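Side-chain contacts in Ras-related protein Rab-21 (Homo sapiens, PDB 1Z08), which is a small GTPase of the Rab branch of the Ras family, and binds phosphoaminophosphonic acid-guanylate ester together with a magnesium ion: residues V55-W60 / E158-L163; N80-V85 / K102-M107. The protein carries 1 engineered substitution. All coordinates share one frame; numbering follows the deposited sequence.

Contact 1 (V55-W60 / E158-L163)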
ATOM      1  N   VAL A  55       6.729  -6.944  15.985  1.00 22.16           N
ATOM      2  CA  VAL A  55       6.528  -5.761  15.154  1.00 21.21           C
ATOM      3  C   VAL A  55       5.100  -5.250  15.334  1.00 20.63           C
ATOM      4  O   VAL A  55       4.139  -5.990  15.113  1.00 20.31           O
ATOM      5  CB  VAL A  55       6.806  -6.067  13.657  1.00 21.29           C
ATOM      6  CG1 VAL A  55       6.529  -4.846  12.786  1.00 21.33           C
ATOM      7  CG2 VAL A  55       8.240  -6.542  13.460  1.00 21.20           C
ATOM      8  N   ASN A  56       4.971  -3.991  15.751  1.00 19.69           N
ATOM      9  CA  ASN A  56       3.669  -3.339  15.869  1.00 19.22           C
ATOM     10  C   ASN A  56       3.471  -2.341  14.736  1.00 18.40           C
ATOM     11  O   ASN A  56       4.259  -1.411  14.579  1.00 18.20           O
ATOM     12  CB  ASN A  56       3.525  -2.631  17.221  1.00 19.57           C
ATOM     13  CG  ASN A  56       3.758  -3.556  18.402  1.00 20.67           C
ATOM     14  OD1 ASN A  56       3.758  -4.782  18.265  1.00 22.93           O
ATOM     15  ND2 ASN A  56       3.951  -2.968  19.574  1.00 22.54           N
ATOM     16  N   LEU A  57       2.425  -2.549  13.943  1.00 17.64           N
ATOM     17  CA  LEU A  57       2.125  -1.680  12.810  1.00 17.01           C
ATOM     18  C   LEU A  57       0.960  -0.748  13.094  1.00 16.22           C
ATOM     19  O   LEU A  57      -0.099  -1.185  13.541  1.00 16.36           O
ATOM     20  CB  LEU A  57       1.820  -2.514  11.559  1.00 17.19           C
ATOM     21  CG  LEU A  57       2.763  -2.479  10.353  1.00 18.03           C
ATOM     22  CD1 LEU A  57       4.236  -2.537  10.746  1.00 18.04           C
ATOM     23  CD2 LEU A  57       2.400  -3.609   9.397  1.00 17.29           C
ATOM     24  N   ALA A  58       1.177   0.539  12.846  1.00 15.25           N
ATOM     25  CA  ALA A  58       0.106   1.523  12.820  1.00 14.45           C
ATOM     26  C   ALA A  58      -0.243   1.742  11.356  1.00 13.97           C
ATOM     27  O   ALA A  58       0.479   2.436  10.634  1.00 13.87           O
ATOM     28  CB  ALA A  58       0.548   2.822  13.473  1.00 14.34           C
ATOM     29  N   ILE A  59      -1.337   1.125  10.923  1.00 13.29           N
ATOM     30  CA  ILE A  59      -1.729   1.138   9.518  1.00 12.93           C
ATOM     31  C   ILE A  59      -2.770   2.225   9.282  1.00 12.80           C
ATOM     32  O   ILE A  59      -3.921   2.101   9.713  1.00 12.48           O
ATOM     33  CB  ILE A  59      -2.270  -0.243   9.056  1.00 12.87           C
ATOM     34  CG1 ILE A  59      -1.215  -1.340   9.279  1.00 12.86           C
ATOM     35  CG2 ILE A  59      -2.710  -0.188   7.585  1.00 12.97           C
ATOM     36  CD1 ILE A  59      -1.733  -2.757   9.082  1.00 12.60           C
ATOM     37  N   TRP A  60      -2.348   3.281   8.593  1.00 12.78           N
ATOM     38  CA  TRP A  60      -3.199   4.431   8.309  1.00 12.93           C
ATOM     39  C   TRP A  60      -3.921   4.299   6.977  1.00 13.39           C
ATOM     40  O   TRP A  60      -3.296   4.010   5.955  1.00 13.43           O
ATOM     41  CB  TRP A  60      -2.375   5.718   8.310  1.00 13.04           C
ATOM     42  CG  TRP A  60      -2.070   6.225   9.673  1.00 12.60           C
ATOM     43  CD1 TRP A  60      -1.084   5.785  10.509  1.00 12.74           C
ATOM     44  CD2 TRP A  60      -2.754   7.270  10.371  1.00 12.64           C
ATOM     45  NE1 TRP A  60      -1.115   6.491  11.689  1.00 12.70           N
ATOM     46  CE2 TRP A  60      -2.129   7.412  11.630  1.00 12.59           C
ATOM     47  CE3 TRP A  60      -3.842   8.098  10.058  1.00 12.17           C
ATOM     48  CZ2 TRP A  60      -2.551   8.353  12.577  1.00 13.22           C
ATOM     49  CZ3 TRP A  60      -4.261   9.037  10.998  1.00 12.91           C
ATOM     50  CH2 TRP A  60      -3.617   9.154  12.245  1.00 12.54           C
ATOM     51  N   GLU A 158       2.019 -11.259   2.149  1.00 15.74           N
ATOM     52  CA  GLU A 158       3.349 -11.080   1.577  1.00 15.82           C
ATOM     53  C   GLU A 158       3.769  -9.606   1.524  1.00 15.36           C
ATOM     54  O   GLU A 158       4.916  -9.276   1.831  1.00 15.11           O
ATOM     55  CB  GLU A 158       3.400 -11.704   0.176  1.00 16.22           C
ATOM     56  CG  GLU A 158       3.195 -13.231   0.138  1.00 17.96           C
ATOM     57  CD  GLU A 158       1.732 -13.678   0.013  1.00 19.77           C
ATOM     58  OE1 GLU A 158       0.815 -12.983   0.504  1.00 18.80           O
ATOM     59  OE2 GLU A 158       1.504 -14.754  -0.582  1.00 21.74           O
ATOM     60  N   LEU A 159       2.835  -8.732   1.143  1.00 14.83           N
ATOM     61  CA  LEU A 159       3.085  -7.286   1.076  1.00 14.57           C
ATOM     62  C   LEU A 159       3.500  -6.707   2.430  1.00 14.45           C
ATOM     63  O   LEU A 159       4.538  -6.050   2.539  1.00 14.40           O
ATOM     64  CB  LEU A 159       1.851  -6.538   0.541  1.00 14.38           C
ATOM     65  CG  LEU A 159       1.749  -5.017   0.748  1.00 14.42           C
ATOM     66  CD1 LEU A 159       2.816  -4.248  -0.021  1.00 14.14           C
ATOM     67  CD2 LEU A 159       0.355  -4.516   0.387  1.00 14.38           C
ATOM     68  N   PHE A 160       2.683  -6.947   3.452  1.00 14.48           N
ATOM     69  CA  PHE A 160       2.948  -6.391   4.777  1.00 14.59           C
ATOM     70  C   PHE A 160       4.170  -7.022   5.435  1.00 14.77           C
ATOM     71  O   PHE A 160       4.935  -6.331   6.108  1.00 14.77           O
ATOM     72  CB  PHE A 160       1.714  -6.486   5.673  1.00 14.48           C
ATOM     73  CG  PHE A 160       0.664  -5.452   5.365  1.00 14.52           C
ATOM     74  CD1 PHE A 160       0.786  -4.150   5.851  1.00 14.36           C
ATOM     75  CD2 PHE A 160      -0.442  -5.775   4.584  1.00 14.25           C
ATOM     76  CE1 PHE A 160      -0.179  -3.190   5.566  1.00 14.23           C
ATOM     77  CE2 PHE A 160      -1.416  -4.819   4.295  1.00 14.11           C
ATOM     78  CZ  PHE A 160      -1.285  -3.525   4.786  1.00 14.17           C
ATOM     79  N   LEU A 161       4.355  -8.325   5.228  1.00 15.00           N
ATOM     80  CA  LEU A 161       5.534  -9.025   5.746  1.00 15.57           C
ATOM     81  C   LEU A 161       6.817  -8.464   5.137  1.00 15.38           C
ATOM     82  O   LEU A 161       7.777  -8.184   5.855  1.00 15.56           O
ATOM     83  CB  LEU A 161       5.439 -10.540   5.503  1.00 15.59           C
ATOM     84  CG  LEU A 161       6.643 -11.411   5.902  1.00 16.35           C
ATOM     85  CD1 LEU A 161       6.860 -11.408   7.410  1.00 17.37           C
ATOM     86  CD2 LEU A 161       6.486 -12.840   5.392  1.00 16.11           C
ATOM     87  N   ASP A 162       6.822  -8.291   3.816  1.00 15.27           N
ATOM     88  CA  ASP A 162       7.989  -7.766   3.114  1.00 15.18           C
ATOM     89  C   ASP A 162       8.275  -6.316   3.497  1.00 15.07           C
ATOM     90  O   ASP A 162       9.432  -5.944   3.691  1.00 14.73           O
ATOM     91  CB  ASP A 162       7.832  -7.893   1.595  1.00 15.30           C
ATOM     92  CG  ASP A 162       9.159  -7.782   0.862  1.00 15.34           C
ATOM     93  OD1 ASP A 162       9.295  -6.886   0.002  1.00 15.39           O
ATOM     94  OD2 ASP A 162      10.070  -8.585   1.159  1.00 15.67           O
ATOM     95  N   LEU A 163       7.222  -5.508   3.618  1.00 15.06           N
ATOM     96  CA  LEU A 163       7.373  -4.110   4.026  1.00 15.25           C
ATOM     97  C   LEU A 163       8.011  -4.011   5.409  1.00 15.43           C
ATOM     98  O   LEU A 163       8.907  -3.197   5.623  1.00 15.17           O
ATOM     99  CB  LEU A 163       6.030  -3.361   3.968  1.00 15.20           C
ATOM    100  CG  LEU A 163       5.955  -1.880   4.382  1.00 15.23           C
ATOM    101  CD1 LEU A 163       6.927  -0.989   3.627  1.00 15.67           C
ATOM    102  CD2 LEU A 163       4.543  -1.365   4.208  1.00 14.76           C
TER
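With CG set opposite its carbonyl carbon (chi1 -77°), F160 extends its ring from helix 156-168 toward the face of strand 54-61 that L57 and I59 occupy. I59 has CG1 in the same relation to its own carbonyl carbon, and the extended end of the chain (chi2 170°) carries CD1 out to the ring. The two side chains approach from opposing directions, and I59 CD1 lies 3.9 Å from F160 CE1. L57 arrives at a slant instead: its CD2 methyl lies 3.9 Å from F160 CD1, the adjacent ring carbon. Both methyls meet the ring obliquely, and the contact is wholly apolar and buried, with no hydrogen bond crossing it. Y26 stacks on the same ring, while C164 and M167, farther along the helix, add to the packing on L57. Alternate strand residues, two apart, thereby pack on one aromatic ring. This is helix-on-sheet packing of the P-loop NTPase fold, in which the C-terminal helix of a Ras-family domain covers one face of the central sheet.

Contact 2 (N80-V85 / K102-M107)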
ATOM      1  N   ASN A  80       7.099   5.415   8.288  1.00 20.74           N
ATOM      2  CA  ASN A  80       8.244   4.556   8.002  1.00 19.59           C
ATOM      3  C   ASN A  80       8.072   3.812   6.683  1.00 18.64           C
ATOM      4  O   ASN A  80       9.050   3.412   6.048  1.00 18.47           O
ATOM      5  CB  ASN A  80       8.469   3.568   9.146  1.00 19.57           C
ATOM      6  CG  ASN A  80       8.654   4.262  10.480  1.00 19.43           C
ATOM      7  OD1 ASN A  80       9.715   4.825  10.764  1.00 20.32           O
ATOM      8  ND2 ASN A  80       7.618   4.238  11.302  1.00 17.07           N
ATOM      9  N   GLY A  81       6.816   3.634   6.283  1.00 17.60           N
ATOM     10  CA  GLY A  81       6.482   2.980   5.024  1.00 16.44           C
ATOM     11  C   GLY A  81       5.251   3.596   4.391  1.00 15.70           C
ATOM     12  O   GLY A  81       4.386   4.135   5.081  1.00 15.48           O
ATOM     13  N   ALA A  82       5.183   3.528   3.066  1.00 14.89           N
ATOM     14  CA  ALA A  82       4.014   3.999   2.340  1.00 14.11           C
ATOM     15  C   ALA A  82       3.608   2.966   1.304  1.00 13.65           C
ATOM     16  O   ALA A  82       4.456   2.424   0.593  1.00 13.56           O
ATOM     17  CB  ALA A  82       4.290   5.340   1.684  1.00 14.21           C
ATOM     18  N   ILE A  83       2.308   2.699   1.237  1.00 12.88           N
ATOM     19  CA  ILE A  83       1.754   1.733   0.298  1.00 12.42           C
ATOM     20  C   ILE A  83       0.916   2.506  -0.713  1.00 11.92           C
ATOM     21  O   ILE A  83      -0.186   2.971  -0.406  1.00 11.52           O
ATOM     22  CB  ILE A  83       0.906   0.655   1.013  1.00 12.43           C
ATOM     23  CG1 ILE A  83       1.758  -0.101   2.043  1.00 12.40           C
ATOM     24  CG2 ILE A  83       0.296  -0.312  -0.002  1.00 12.57           C
ATOM     25  CD1 ILE A  83       0.980  -1.118   2.868  1.00 12.56           C
ATOM     26  N   LEU A  84       1.463   2.658  -1.914  1.00 11.69           N
ATOM     27  CA  LEU A  84       0.800   3.418  -2.959  1.00 11.38           C
ATOM     28  C   LEU A  84       0.029   2.459  -3.846  1.00 11.04           C
ATOM     29  O   LEU A  84       0.611   1.689  -4.614  1.00 10.93           O
ATOM     30  CB  LEU A  84       1.807   4.248  -3.764  1.00 11.59           C
ATOM     31  CG  LEU A  84       2.777   5.151  -2.987  1.00 12.25           C
ATOM     32  CD1 LEU A  84       3.606   5.958  -3.957  1.00 13.02           C
ATOM     33  CD2 LEU A  84       2.062   6.083  -2.025  1.00 13.02           C
ATOM     34  N   VAL A  85      -1.290   2.509  -3.714  1.00 10.67           N
ATOM     35  CA  VAL A  85      -2.173   1.517  -4.314  1.00 10.65           C
ATOM     36  C   VAL A  85      -2.792   2.046  -5.603  1.00 10.50           C
ATOM     37  O   VAL A  85      -3.278   3.175  -5.651  1.00 10.70           O
ATOM     38  CB  VAL A  85      -3.303   1.095  -3.328  1.00 10.51           C
ATOM     39  CG1 VAL A  85      -4.101  -0.086  -3.881  1.00 10.52           C
ATOM     40  CG2 VAL A  85      -2.725   0.744  -1.957  1.00 10.54           C
ATOM     41  N   LYS A 102       6.758  11.557  -5.697  1.00 24.52           N
ATOM     42  CA  LYS A 102       7.457  12.843  -5.726  1.00 24.90           C
ATOM     43  C   LYS A 102       7.317  13.602  -4.406  1.00 25.14           C
ATOM     44  O   LYS A 102       8.304  14.113  -3.872  1.00 25.17           O
ATOM     45  CB  LYS A 102       6.959  13.693  -6.894  1.00 24.98           C
ATOM     46  N   GLU A 103       6.093  13.651  -3.881  1.00 25.37           N
ATOM     47  CA  GLU A 103       5.799  14.343  -2.625  1.00 25.59           C
ATOM     48  C   GLU A 103       6.446  13.669  -1.414  1.00 25.81           C
ATOM     49  O   GLU A 103       6.956  14.349  -0.518  1.00 25.82           O
ATOM     50  CB  GLU A 103       4.292  14.472  -2.427  1.00 25.55           C
ATOM     51  N   LEU A 104       6.423  12.337  -1.393  1.00 26.05           N
ATOM     52  CA  LEU A 104       6.996  11.564  -0.291  1.00 26.41           C
ATOM     53  C   LEU A 104       8.525  11.647  -0.248  1.00 26.86           C
ATOM     54  O   LEU A 104       9.110  11.778   0.830  1.00 26.98           O
ATOM     55  CB  LEU A 104       6.543  10.100  -0.355  1.00 26.20           C
ATOM     56  CG  LEU A 104       5.092   9.785   0.025  1.00 25.84           C
ATOM     57  CD1 LEU A 104       4.689   8.427  -0.514  1.00 25.02           C
ATOM     58  CD2 LEU A 104       4.884   9.842   1.533  1.00 25.51           C
ATOM     59  N   ARG A 105       9.158  11.579  -1.419  1.00 27.32           N
ATOM     60  CA  ARG A 105      10.620  11.659  -1.515  1.00 27.84           C
ATOM     61  C   ARG A 105      11.144  13.054  -1.169  1.00 28.25           C
ATOM     62  O   ARG A 105      12.234  13.192  -0.610  1.00 28.42           O
ATOM     63  CB  ARG A 105      11.115  11.229  -2.905  1.00 27.76           C
ATOM     64  CG  ARG A 105      11.003   9.728  -3.216  1.00 27.41           C
ATOM     65  CD  ARG A 105      11.786   8.853  -2.236  1.00 26.92           C
ATOM     66  NE  ARG A 105      11.901   7.469  -2.699  1.00 26.66           N
ATOM     67  CZ  ARG A 105      12.000   6.407  -1.901  1.00 26.65           C
ATOM     68  NH1 ARG A 105      11.981   6.548  -0.579  1.00 26.02           N
ATOM     69  NH2 ARG A 105      12.099   5.192  -2.426  1.00 26.03           N
ATOM     70  N   LYS A 106      10.363  14.082  -1.497  1.00 28.78           N
ATOM     71  CA  LYS A 106      10.707  15.460  -1.145  1.00 29.20           C
ATOM     72  C   LYS A 106      10.631  15.697   0.365  1.00 29.52           C
ATOM     73  O   LYS A 106      11.442  16.437   0.925  1.00 29.65           O
ATOM     74  CB  LYS A 106       9.809  16.442  -1.888  1.00 29.27           C
ATOM     75  N   MET A 107       9.667  15.051   1.016  1.00 29.75           N
ATOM     76  CA  MET A 107       9.428  15.243   2.446  1.00 29.88           C
ATOM     77  C   MET A 107      10.272  14.334   3.339  1.00 29.95           C
ATOM     78  O   MET A 107      10.700  14.749   4.418  1.00 30.13           O
ATOM     79  CB  MET A 107       7.948  15.071   2.760  1.00 29.98           C
TER
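A single methyl, CD1 of L104 on helix 91-108, makes the closest approach to both A82 and L84 between residues 102-107 and 80-85. These two residues are separated by one position on strand 81-87, so their side chains leave the same face of the sheet, whereas I83 between them turns to the other. L84 and L104 reach for one another tip to tip, L84 CD2 stopping 3.8 Å from L104 CD1. A82 adds its CB, also 3.8 Å from L104 CD1. Since A82 CB and L84 CD2 are themselves 4.4 Å apart, the three methyls form a compact triangle, with the leucine of the helix lodged over the pair from the strand. L104 keeps CG opposite its carbonyl carbon (chi1 -73°) and continues in an extended form, which projects CD1 away from the helix and onto the sheet. A82 and L104 are also the pair with the nearest CA atoms across the two segments, 8.5 Å apart. All three residues are buried, and the interface is purely hydrophobic. L114 of strand 113-119 and Y76 pack on L104 as well, and V97, W100 and V101 of the same helix also touch L84. R105, next along the helix, hydrogen-bonds to the carbonyl oxygens of G109, I112 and V141. The contact lies inside the beta-alpha-beta crossover of strand 81-87, helix 91-108 and strand 113-119, with strand 5-12 flanking strand 81-87 through V10 and L12.

From the N terminus, strand 54-61 supplies the first half of contact 1, which closes only when the chain returns in helix 156-168, at residue 158, 98 positions after residue 60. Contact 2 is nested inside that long loop: strand 81-87 is the next strand after 54-61, and helix 91-108 folds back on it, with 16 residues between segments 80-85 and 102-107. Both contacts reach the same sheet, but from its two faces, and strand 81-87 joins them. I83 points away from helix 91-108 and packs on helix 156-168, with I83 CD1 3.6 Å from F160 CE1 and I83 CG1 3.7 Å from L163 CD2. Strand 81-87 thus lies between the two helices, while strand 54-61 is tied to helix 156-168.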